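Local coordinates for DUF1076 domain-containing protein (Salmonella typhi, PDB 6IAI) that acts as a type III secretion effector and E3/E4 ubiquitin ligase that binds K48- and K63-linked diubiquitin, this chain being its N-terminal part, at residues D65-R73 with T81-T89. Sequence-based numbering, arbitrary orientation.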
# COMPACT_ATOMS: atom_id res chain seq x y z
N ASP A 65 9.09 -4.05 0.74
CA ASP A 65 9.99 -2.90 0.59
C ASP A 65 9.51 -1.87 -0.45
O ASP A 65 10.25 -0.93 -0.76
CB ASP A 65 11.43 -3.39 0.29
CG ASP A 65 11.58 -4.15 -1.02
OD1 ASP A 65 10.67 -4.96 -1.36
OD2 ASP A 65 12.62 -3.97 -1.69
N LEU A 66 8.28 -2.01 -0.98
CA LEU A 66 7.76 -1.04 -1.94
C LEU A 66 6.62 -0.21 -1.36
O LEU A 66 5.90 -0.68 -0.47
CB LEU A 66 7.36 -1.71 -3.28
CG LEU A 66 8.48 -2.43 -4.07
CD1 LEU A 66 7.89 -3.38 -5.10
CD2 LEU A 66 9.48 -1.44 -4.69
N LEU A 67 6.49 1.04 -1.84
CA LEU A 67 5.47 2.01 -1.44
C LEU A 67 4.39 2.11 -2.48
O LEU A 67 4.70 2.25 -3.67
CB LEU A 67 6.04 3.42 -1.21
CG LEU A 67 7.19 3.61 -0.25
CD1 LEU A 67 7.45 5.10 -0.03
CD2 LEU A 67 6.93 2.88 1.06
N TYR A 68 3.13 2.13 -2.02
CA TYR A 68 1.91 2.24 -2.81
C TYR A 68 1.10 3.41 -2.31
O TYR A 68 1.10 3.69 -1.12
CB TYR A 68 1.11 0.93 -2.70
CG TYR A 68 1.93 -0.27 -3.14
CD1 TYR A 68 2.80 -0.90 -2.25
CD2 TYR A 68 1.91 -0.71 -4.46
CE1 TYR A 68 3.61 -1.95 -2.66
CE2 TYR A 68 2.71 -1.77 -4.88
CZ TYR A 68 3.55 -2.40 -3.97
OH TYR A 68 4.35 -3.43 -4.38
N GLU A 69 0.45 4.13 -3.22
CA GLU A 69 -0.42 5.26 -2.91
C GLU A 69 -1.83 4.79 -3.04
O GLU A 69 -2.16 4.16 -4.04
CB GLU A 69 -0.14 6.43 -3.84
CG GLU A 69 1.29 6.92 -3.74
CD GLU A 69 1.74 7.92 -4.79
OE1 GLU A 69 1.27 7.85 -5.95
OE2 GLU A 69 2.66 8.71 -4.47
N VAL A 70 -2.65 4.98 -1.99
CA VAL A 70 -4.03 4.54 -2.03
C VAL A 70 -4.97 5.68 -1.62
O VAL A 70 -4.68 6.47 -0.72
CB VAL A 70 -4.36 3.18 -1.33
CG1 VAL A 70 -3.15 2.38 -0.86
CG2 VAL A 70 -5.50 3.22 -0.35
N SER A 71 -6.09 5.78 -2.34
CA SER A 71 -7.14 6.75 -2.08
C SER A 71 -8.48 6.13 -2.29
O SER A 71 -8.59 5.18 -3.05
CB SER A 71 -6.99 8.02 -2.93
OG SER A 71 -6.52 7.78 -4.25
N ASN A 72 -9.49 6.62 -1.60
CA ASN A 72 -10.87 6.21 -1.86
C ASN A 72 -11.42 7.27 -2.88
O ASN A 72 -10.61 8.04 -3.42
CB ASN A 72 -11.68 6.09 -0.56
CG ASN A 72 -12.16 7.38 0.04
OD1 ASN A 72 -11.49 8.42 0.01
ND2 ASN A 72 -13.35 7.34 0.59
N ARG A 73 -12.75 7.30 -3.17
CA ARG A 73 -13.32 8.26 -4.15
C ARG A 73 -12.62 8.11 -5.51
O ARG A 73 -12.22 9.09 -6.13
CB ARG A 73 -13.23 9.73 -3.63
CG ARG A 73 -14.04 9.96 -2.37
CD ARG A 73 -13.85 11.33 -1.81
NE ARG A 73 -14.64 11.46 -0.59
CZ ARG A 73 -14.79 12.59 0.09
NH1 ARG A 73 -14.21 13.70 -0.33
NH2 ARG A 73 -15.52 12.61 1.20
N THR A 81 -14.72 3.23 -3.20
CA THR A 81 -14.04 2.72 -4.38
C THR A 81 -12.60 3.12 -4.14
O THR A 81 -12.36 4.24 -3.70
CB THR A 81 -14.65 3.24 -5.71
OG1 THR A 81 -14.56 4.67 -5.78
CG2 THR A 81 -16.07 2.81 -5.88
N PHE A 82 -11.65 2.21 -4.36
CA PHE A 82 -10.23 2.49 -4.06
C PHE A 82 -9.34 2.36 -5.25
O PHE A 82 -9.47 1.41 -6.02
CB PHE A 82 -9.74 1.60 -2.88
CG PHE A 82 -10.68 1.62 -1.71
CD1 PHE A 82 -11.78 0.75 -1.65
CD2 PHE A 82 -10.53 2.55 -0.68
CE1 PHE A 82 -12.71 0.82 -0.60
CE2 PHE A 82 -11.46 2.61 0.38
CZ PHE A 82 -12.54 1.75 0.40
N LYS A 83 -8.42 3.32 -5.39
CA LYS A 83 -7.41 3.39 -6.43
C LYS A 83 -6.01 3.20 -5.83
O LYS A 83 -5.69 3.80 -4.80
CB LYS A 83 -7.47 4.75 -7.17
CG LYS A 83 -6.87 4.74 -8.58
CD LYS A 83 -7.75 3.96 -9.61
CE LYS A 83 -6.96 3.40 -10.79
NZ LYS A 83 -7.62 2.20 -11.39
N VAL A 84 -5.17 2.41 -6.51
CA VAL A 84 -3.78 2.14 -6.13
C VAL A 84 -2.88 2.60 -7.24
O VAL A 84 -3.06 2.20 -8.39
CB VAL A 84 -3.51 0.66 -5.71
CG1 VAL A 84 -2.06 0.45 -5.28
CG2 VAL A 84 -4.46 0.21 -4.60
N SER A 85 -1.91 3.44 -6.89
CA SER A 85 -0.86 3.94 -7.78
C SER A 85 0.48 3.87 -7.04
O SER A 85 0.53 3.39 -5.91
CB SER A 85 -1.16 5.36 -8.28
OG SER A 85 -1.39 6.29 -7.23
N PHE A 86 1.55 4.31 -7.67
CA PHE A 86 2.87 4.38 -7.07
C PHE A 86 3.66 5.44 -7.78
O PHE A 86 3.40 5.70 -8.95
CB PHE A 86 3.61 3.01 -7.06
CG PHE A 86 3.97 2.43 -8.40
CD1 PHE A 86 5.19 2.73 -9.01
CD2 PHE A 86 3.12 1.53 -9.04
CE1 PHE A 86 5.53 2.18 -10.26
CE2 PHE A 86 3.46 0.99 -10.29
CZ PHE A 86 4.66 1.32 -10.89
N SER A 87 4.61 6.06 -7.08
CA SER A 87 5.46 7.09 -7.67
C SER A 87 6.81 7.06 -7.02
O SER A 87 6.91 6.72 -5.83
CB SER A 87 4.82 8.47 -7.52
OG SER A 87 4.85 8.95 -6.18
N THR A 88 7.86 7.39 -7.80
CA THR A 88 9.25 7.47 -7.33
C THR A 88 10.08 8.44 -8.17
O THR A 88 9.76 8.71 -9.33
CB THR A 88 9.90 6.06 -7.19
OG1 THR A 88 11.09 6.18 -6.40
CG2 THR A 88 10.21 5.41 -8.53
N THR A 89 11.17 8.95 -7.58
CA THR A 89 12.12 9.82 -8.28
C THR A 89 13.32 8.99 -8.76
O THR A 89 13.74 9.19 -9.90
CB THR A 89 12.58 11.02 -7.42
OG1 THR A 89 13.06 10.55 -6.15
CG2 THR A 89 11.49 12.06 -7.23
O HOH W 1 4.60 5.21 -4.34
O HOH W 2 -3.97 6.36 -5.31
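E69 pairs with S85 through its backbone and reaches S87 with its carboxylate, and more of its surface is buried here than that of any other residue in the two segments. Its main chain and that of S85 form an antiparallel hydrogen-bonded pair: E69 N gives to S85 O at 2.8 Å, meeting that oxygen from above the carbonyl plane, and S85 N returns to E69 O at 3.0 Å. CG of E69 lies beside the backbone N (chi1 -60°) and the chain then runs on extended, which carries the carboxylate past the end of strand 83-85 to S87. There S87 OG donates to E69 OE2 at 2.8 Å, coming in from above the carboxylate plane, while S85 OG sits 3.3 Å from E69 OE1, at best a weak bond. OE1 also has a long, weak ion pair with K58.

Two residues on, S71 and K83 form the next hydrogen-bonded pair, K83 N to S71 O at 3.0 Å. A water donates to K83 O and also joins S71 OG to S85 OG; a second takes the N-H of S87 and donates to L67 O, bridging strand 66-71 to the chain that follows strand 83-85.

The face of V70 and V84, with Y68 beside them, is largely apolar. V84 puts CG1 4.1 Å from Y68 CB, and V70 lies alongside; V70 packs on I47 and A51 of helix 41-53, V84 on L112 of helix 91-113. Near the connecting loop, F82 CE2 rests 3.6 Å from N72 CB.

This is a beta hairpin whose second strand, 83-85, is outermost in the sheet within this chain. One face packs against helices; on the other, the S87 hydroxyl, the weak S85 contact and the distant K58 probably help stabilise the carboxylate's negative charge.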